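Local coordinates for nitrogenase molybdenum-iron protein alpha chain (Clostridium pasteurianum, PDB 4WES) that forms, with the beta chain, the molybdenum-iron component of nitrogenase, which reduces dinitrogen to ammonia at an iron-molybdenum-sulfur cofactor, at the interface of chains A and B. Coordinates in Å, arbitrary orientation; residue numbers count along the deposited sequence, not the author numbering. Chains: chain A, Nitrogenase molybdenum-iron protein alpha chain; chain B, Nitrogenase molybdenum-iron protein beta chain.

Contact 1: the interface of chains A and B. Residues chain A 477, 479, 485, 487, 502, 505-506, 509; chain B 307-308, 311.
Three glutamines of the beta chain, B:Gln307, B:Gln308 and B:Gln311, enter the alpha chain surface in three different ways at this patch of the alpha-beta interface of the MoFe protein. B:Gln308 makes the direct hydrogen bond to A:Asp485: its CG takes the crowded position between backbone N and carbonyl carbon (chi1 77°), but the chain then extends and carries the amide to the backbone of A:Asp485. There B:Gln308 NE2 donates to the carbonyl O of A:Asp485 at 2.8 Å, almost straight at the hydrogen (169°), with the acceptor in the amide plane and the approach nearly along the C=O axis. The other branch, B:Gln308 OE1, lies 2.7 Å from water 2, which also bonds A:Asp485 OD2, so both amide atoms are engaged.

B:Gln307 bends at chi2 and crosses A:Thr509 at about a right angle. B:Gln307 OE1 stands 3.1 Å from the hydroxyl OG1 of A:Thr509; that hydroxyl donates to A:Asn505 O at 2.8 Å, so a second hydrogen bond would compete for its hydrogen. Water 1, 3.0 Å from B:Gln307 OE1, joins it to A:Lys479 NZ and to the backbone O and carboxylate OE1 of A:Glu502. The lysine amine and the A:Glu502 carboxylate share this water and, if charged, may partly offset each other.

B:Gln311 slides antiparallel past A:Asn505, B:Gln311 CB 3.8 Å from A:Asn505 CG and the amide planes 67° apart. B:Gln311 NE2 turns back to B:Gln307 O at 3.0 Å, above the carbonyl plane, which fixes the amide beside A:Thr509.

In the fold, the 3-10 turn B:307-309 and the loop residue B:Gln311 pack against the C-terminal part of helix A:492-507, the loop residue A:Thr509 and the 3-10 turn A:484-486.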
loop_
_atom_site.group_PDB
_atom_site.type_symbol
_atom_site.label_atom_id
_atom_site.label_comp_id
_atom_site.label_asym_id
_atom_site.label_seq_id
_atom_site.Cartn_x
_atom_site.Cartn_y
_atom_site.Cartn_z
ATOM N N LEU A 477 -28.452 -7.516 0.877
ATOM C CA LEU A 477 -27.368 -8.161 0.173
ATOM C C LEU A 477 -27.695 -8.364 -1.298
ATOM O O LEU A 477 -28.776 -8.847 -1.646
ATOM C CB LEU A 477 -27.108 -9.533 0.793
ATOM C CG LEU A 477 -25.988 -10.342 0.155
ATOM C CD1 LEU A 477 -24.638 -9.698 0.382
ATOM C CD2 LEU A 477 -26.001 -11.778 0.658
ATOM N N LYS A 479 -25.659 -10.301 -4.406
ATOM C CA LYS A 479 -24.544 -10.998 -5.035
ATOM C C LYS A 479 -24.769 -11.050 -6.527
ATOM O O LYS A 479 -25.881 -11.291 -7.015
ATOM C CB LYS A 479 -24.356 -12.392 -4.429
ATOM C CG LYS A 479 -23.780 -12.360 -2.999
ATOM C CD LYS A 479 -22.418 -11.724 -2.925
ATOM C CE LYS A 479 -21.721 -11.801 -1.583
ATOM N NZ LYS A 479 -20.362 -11.204 -1.684
ATOM N N ASP A 485 -19.066 -11.856 -8.443
ATOM C CA ASP A 485 -18.261 -11.058 -7.538
ATOM C C ASP A 485 -16.809 -11.507 -7.563
ATOM O O ASP A 485 -16.098 -11.506 -6.577
ATOM C CB ASP A 485 -18.839 -11.077 -6.121
ATOM C CG ASP A 485 -20.108 -10.256 -6.032
ATOM O OD1 ASP A 485 -21.207 -10.863 -5.919
ATOM O OD2 ASP A 485 -20.031 -8.995 -6.083
ATOM N N ASN A 487 -15.301 -14.285 -8.209
ATOM C CA ASN A 487 -15.074 -15.612 -7.658
ATOM C C ASN A 487 -15.402 -16.696 -8.697
ATOM O O ASN A 487 -15.757 -16.422 -9.834
ATOM C CB ASN A 487 -15.961 -15.827 -6.427
ATOM C CG ASN A 487 -15.688 -14.823 -5.343
ATOM O OD1 ASN A 487 -14.542 -14.628 -4.933
ATOM N ND2 ASN A 487 -16.744 -14.126 -4.891
ATOM N N GLU A 502 -19.492 -18.023 -0.138
ATOM C CA GLU A 502 -19.597 -16.620 -0.444
ATOM C C GLU A 502 -20.943 -16.049 -0.004
ATOM O O GLU A 502 -21.034 -14.888 0.448
ATOM C CB GLU A 502 -19.317 -16.363 -1.924
ATOM C CG GLU A 502 -17.841 -16.497 -2.257
ATOM C CD GLU A 502 -16.955 -15.392 -1.690
ATOM O OE1 GLU A 502 -17.441 -14.310 -1.501
ATOM O OE2 GLU A 502 -15.745 -15.645 -1.542
ATOM N N ASN A 505 -21.075 -15.827 3.770
ATOM C CA ASN A 505 -20.225 -14.719 4.174
ATOM C C ASN A 505 -20.921 -13.366 3.941
ATOM O O ASN A 505 -20.758 -12.420 4.721
ATOM C CB ASN A 505 -18.888 -14.766 3.432
ATOM C CG ASN A 505 -17.957 -15.834 3.938
ATOM O OD1 ASN A 505 -18.263 -16.506 4.909
ATOM N ND2 ASN A 505 -16.797 -15.969 3.288
ATOM N N GLY A 506 -21.646 -13.247 2.823
ATOM C CA GLY A 506 -22.365 -12.019 2.543
ATOM C C GLY A 506 -23.463 -11.728 3.544
ATOM O O GLY A 506 -23.573 -10.605 4.058
ATOM N N THR A 509 -22.085 -10.749 7.127
ATOM C CA THR A 509 -21.181 -9.594 7.274
ATOM C C THR A 509 -21.708 -8.669 8.378
ATOM O O THR A 509 -22.840 -8.204 8.322
ATOM C CB THR A 509 -21.106 -8.861 5.927
ATOM O OG1 THR A 509 -20.387 -9.682 4.987
ATOM C CG2 THR A 509 -20.388 -7.541 6.023
ATOM N N GLN B 307 -16.464 -6.379 1.773
ATOM C CA GLN B 307 -16.714 -7.421 2.741
ATOM C C GLN B 307 -16.158 -8.789 2.344
ATOM O O GLN B 307 -15.709 -9.550 3.218
ATOM C CB GLN B 307 -18.202 -7.559 3.061
ATOM C CG GLN B 307 -19.111 -7.880 1.909
ATOM C CD GLN B 307 -19.657 -9.263 1.804
ATOM O OE1 GLN B 307 -19.125 -10.259 2.252
ATOM N NE2 GLN B 307 -20.965 -9.256 1.498
ATOM N N GLN B 308 -16.201 -9.127 1.059
ATOM C CA GLN B 308 -15.896 -10.516 0.703
ATOM C C GLN B 308 -14.469 -10.877 1.034
ATOM O O GLN B 308 -14.146 -12.064 1.230
ATOM C CB GLN B 308 -16.167 -10.764 -0.799
ATOM C CG GLN B 308 -15.076 -10.203 -1.702
ATOM C CD GLN B 308 -15.545 -10.118 -3.142
ATOM O OE1 GLN B 308 -16.228 -9.163 -3.529
ATOM N NE2 GLN B 308 -15.219 -11.115 -3.908
ATOM N N GLN B 311 -14.254 -11.451 5.345
ATOM C CA GLN B 311 -15.019 -12.334 6.179
ATOM C C GLN B 311 -14.204 -13.573 6.489
ATOM O O GLN B 311 -13.689 -14.249 5.574
ATOM C CB GLN B 311 -16.329 -12.786 5.526
ATOM C CG GLN B 311 -17.284 -11.672 5.159
ATOM C CD GLN B 311 -17.386 -10.639 6.272
ATOM O OE1 GLN B 311 -17.919 -10.933 7.346
ATOM N NE2 GLN B 311 -16.854 -9.448 6.036
HETATM O O HOH W 1 -19.219 -12.777 0.638
HETATM O O HOH W 2 -17.827 -7.719 -5.160
HETATM O O HOH W 3 -19.333 -8.709 -2.729
#

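Contact 2: the interface of chains A and B. Residues chain A 514-519; chain B 274, 277, 288, 293, 296, 427.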
loop_
_atom_site.group_PDB
_atom_site.type_symbol
_atom_site.label_atom_id
_atom_site.label_comp_id
_atom_site.label_asym_id
_atom_site.label_seq_id
_atom_site.Cartn_x
_atom_site.Cartn_y
_atom_site.Cartn_z
ATOM N N MET A 514 -24.832 -2.337 11.434
ATOM C CA MET A 514 -24.177 -1.149 11.964
ATOM C C MET A 514 -24.552 0.109 11.198
ATOM O O MET A 514 -23.997 1.177 11.461
ATOM C CB MET A 514 -22.673 -1.308 11.921
ATOM C CG MET A 514 -22.145 -2.462 12.728
ATOM S SD MET A 514 -20.396 -2.697 12.383
ATOM C CE MET A 514 -20.179 -4.273 13.136
ATOM N N ILE A 515 -25.503 0.001 10.278
ATOM C CA ILE A 515 -25.791 1.107 9.378
ATOM C C ILE A 515 -26.358 2.330 10.113
ATOM O O ILE A 515 -25.997 3.456 9.785
ATOM C CB ILE A 515 -26.717 0.617 8.266
ATOM C CG1 ILE A 515 -25.953 -0.339 7.343
ATOM C CG2 ILE A 515 -27.311 1.764 7.479
ATOM C CD1 ILE A 515 -26.772 -1.044 6.295
ATOM N N THR A 516 -27.226 2.138 11.093
ATOM C CA THR A 516 -27.813 3.282 11.811
ATOM C C THR A 516 -26.834 3.758 12.867
ATOM O O THR A 516 -26.431 2.964 13.718
ATOM C CB THR A 516 -29.129 2.889 12.476
ATOM O OG1 THR A 516 -30.017 2.384 11.484
ATOM C CG2 THR A 516 -29.781 4.047 13.216
ATOM N N PRO A 517 -26.494 5.055 12.859
ATOM C CA PRO A 517 -25.576 5.578 13.868
ATOM C C PRO A 517 -26.260 5.696 15.224
ATOM O O PRO A 517 -27.484 5.812 15.306
ATOM C CB PRO A 517 -25.210 6.952 13.328
ATOM C CG PRO A 517 -26.388 7.362 12.526
ATOM C CD PRO A 517 -26.890 6.102 11.897
ATOM N N PRO A 518 -25.460 5.702 16.307
ATOM C CA PRO A 518 -26.074 5.642 17.634
ATOM C C PRO A 518 -26.741 6.942 18.064
ATOM O O PRO A 518 -27.446 6.952 19.065
ATOM C CB PRO A 518 -24.907 5.304 18.555
ATOM C CG PRO A 518 -23.707 5.758 17.788
ATOM C CD PRO A 518 -24.015 5.479 16.358
ATOM N N TRP A 519 -26.536 8.023 17.342
ATOM C CA TRP A 519 -27.235 9.271 17.646
ATOM C C TRP A 519 -28.594 9.356 16.938
ATOM O O TRP A 519 -29.301 10.378 17.054
ATOM C CB TRP A 519 -26.369 10.465 17.297
ATOM C CG TRP A 519 -25.796 10.487 15.909
ATOM C CD1 TRP A 519 -26.373 10.993 14.796
ATOM C CD2 TRP A 519 -24.495 9.970 15.501
ATOM N NE1 TRP A 519 -25.521 10.845 13.721
ATOM C CE2 TRP A 519 -24.363 10.231 14.135
ATOM C CE3 TRP A 519 -23.438 9.372 16.181
ATOM C CZ2 TRP A 519 -23.204 9.895 13.419
ATOM C CZ3 TRP A 519 -22.300 9.021 15.475
ATOM C CH2 TRP A 519 -22.194 9.302 14.116
ATOM N N ASP B 274 -17.745 5.611 17.459
ATOM C CA ASP B 274 -19.095 5.942 17.868
ATOM C C ASP B 274 -19.169 6.324 19.363
ATOM O O ASP B 274 -19.834 7.309 19.713
ATOM C CB ASP B 274 -20.044 4.756 17.648
ATOM C CG ASP B 274 -20.461 4.523 16.198
ATOM O OD1 ASP B 274 -20.113 5.311 15.296
ATOM O OD2 ASP B 274 -21.136 3.482 15.973
ATOM N N ILE B 277 -17.738 9.843 19.831
ATOM C CA ILE B 277 -18.640 10.886 19.348
ATOM C C ILE B 277 -19.835 11.013 20.293
ATOM O O ILE B 277 -20.253 12.125 20.626
ATOM C CB ILE B 277 -19.104 10.575 17.899
ATOM C CG1 ILE B 277 -17.924 10.625 16.932
ATOM C CG2 ILE B 277 -20.182 11.556 17.459
ATOM C CD1 ILE B 277 -17.212 11.944 16.843
ATOM N N VAL B 288 -24.528 15.865 16.395
ATOM C CA VAL B 288 -23.497 15.348 15.521
ATOM C C VAL B 288 -23.748 15.922 14.117
ATOM O O VAL B 288 -24.816 15.704 13.554
ATOM C CB VAL B 288 -23.496 13.817 15.486
ATOM C CG1 VAL B 288 -22.380 13.339 14.568
ATOM C CG2 VAL B 288 -23.318 13.266 16.893
ATOM N N GLU B 293 -21.336 12.431 10.224
ATOM C CA GLU B 293 -22.217 11.341 9.818
ATOM C C GLU B 293 -21.871 10.812 8.452
ATOM O O GLU B 293 -21.943 9.603 8.227
ATOM C CB GLU B 293 -23.667 11.761 9.909
ATOM C CG GLU B 293 -24.626 10.609 9.652
ATOM C CD GLU B 293 -26.025 10.746 10.159
ATOM O OE1 GLU B 293 -26.278 11.638 11.016
ATOM O OE2 GLU B 293 -26.880 9.959 9.681
ATOM N N ARG B 296 -18.824 8.463 8.778
ATOM C CA ARG B 296 -19.206 7.170 9.303
ATOM C C ARG B 296 -19.881 6.332 8.226
ATOM O O ARG B 296 -19.603 5.133 8.102
ATOM C CB ARG B 296 -20.125 7.322 10.526
ATOM C CG ARG B 296 -20.501 5.990 11.127
ATOM C CD ARG B 296 -21.501 6.208 12.283
ATOM N NE ARG B 296 -21.729 4.977 13.047
ATOM C CZ ARG B 296 -22.491 3.965 12.672
ATOM N NH1 ARG B 296 -23.194 4.003 11.552
ATOM N NH2 ARG B 296 -22.525 2.881 13.434
ATOM N N TYR B 427 -13.458 7.814 12.036
ATOM C CA TYR B 427 -13.997 7.159 10.827
ATOM C C TYR B 427 -12.996 7.278 9.679
ATOM O O TYR B 427 -12.824 6.352 8.887
ATOM C CB TYR B 427 -15.358 7.774 10.469
ATOM C CG TYR B 427 -16.344 7.712 11.607
ATOM C CD1 TYR B 427 -16.743 6.524 12.184
ATOM C CD2 TYR B 427 -16.894 8.869 12.118
ATOM C CE1 TYR B 427 -17.650 6.466 13.231
ATOM C CE2 TYR B 427 -17.781 8.811 13.179
ATOM C CZ TYR B 427 -18.176 7.649 13.742
ATOM O OH TYR B 427 -19.057 7.644 14.790
#
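In this NifD/NifK-family pair, the C-terminal tail of the alpha chain, A:514-519, lies across beta-chain helices 270-284 and 290-305. Polar recognition centres on B:Arg296, whose chain runs extended from CG to NE. Its guanidinium grips the carbonyl O of A:Met514 end-on: B:Arg296 NH1 donates to A:Met514 O at 2.9 Å, nearly along the C=O axis, and NH2 at 3.0 Å in the carbonyl plane, so one backbone oxygen receives two N-H groups.

The neighbouring edge, NE and NH2, is held side-on by B:Asp274 in a salt bridge within the beta chain; NH2 takes part in both grips. B:Arg296 NE donates to B:Asp274 OD1 at 2.8 Å, and B:Arg296 NH2 to B:Asp274 OD2 at 3.0 Å, each meeting a syn lone pair. B:Tyr427 OH donates to the anti lone pair of B:Asp274 OD1 at 2.6 Å, and its ring has CB of B:Arg296 over one face. This second shell fixes the guanidinium's rotation and would favour a charged carboxylate.

A further hydrogen bond runs from the indole: A:Trp519 NE1 donates to B:Glu293 OE1 at 2.9 Å and 174° at the hydrogen. The oxygen is in the ring plane, yet the N-H meets it from above the carboxylate plane, the two planes being 69° apart.

Apolar packing sandwiches that indole, whose CG sits between backbone N and carbonyl carbon (chi1 52°). B:Val288 covers one face, CG1 over the six-membered ring of A:Trp519 at 3.8 Å from its centroid and CB over the five-membered ring, as CH-pi contacts. CB of A:Pro517 covers the opposite face, while the B:Tyr427 hydroxyl lies at the edge, in plane. A:Pro517 also sets CA over the centre of the B:Arg296 guanidinium, 3.6 Å above its plane, and the A:Pro518 ring crosses B:Asp274 at about a right angle.

Contact 1 and contact 2 belong to the same alpha-beta interface, the centres of their C-alpha atoms about 23 Å apart, and share no residue. On the alpha chain, a short stretch containing the 3-10 helix 510-513 leads from A:Thr509 in contact 1 to A:Met514 in contact 2. On the beta chain, helix 290-305 carries B:Glu293 and B:Arg296 of contact 2 and ends just before the 3-10 turn 307-309 of contact 1. The chains thus meet twice along these paired segments, with further residues joining at each point, which probably helps hold the C-terminal alpha tail along the beta subunit within the alpha2-beta2 tetramer.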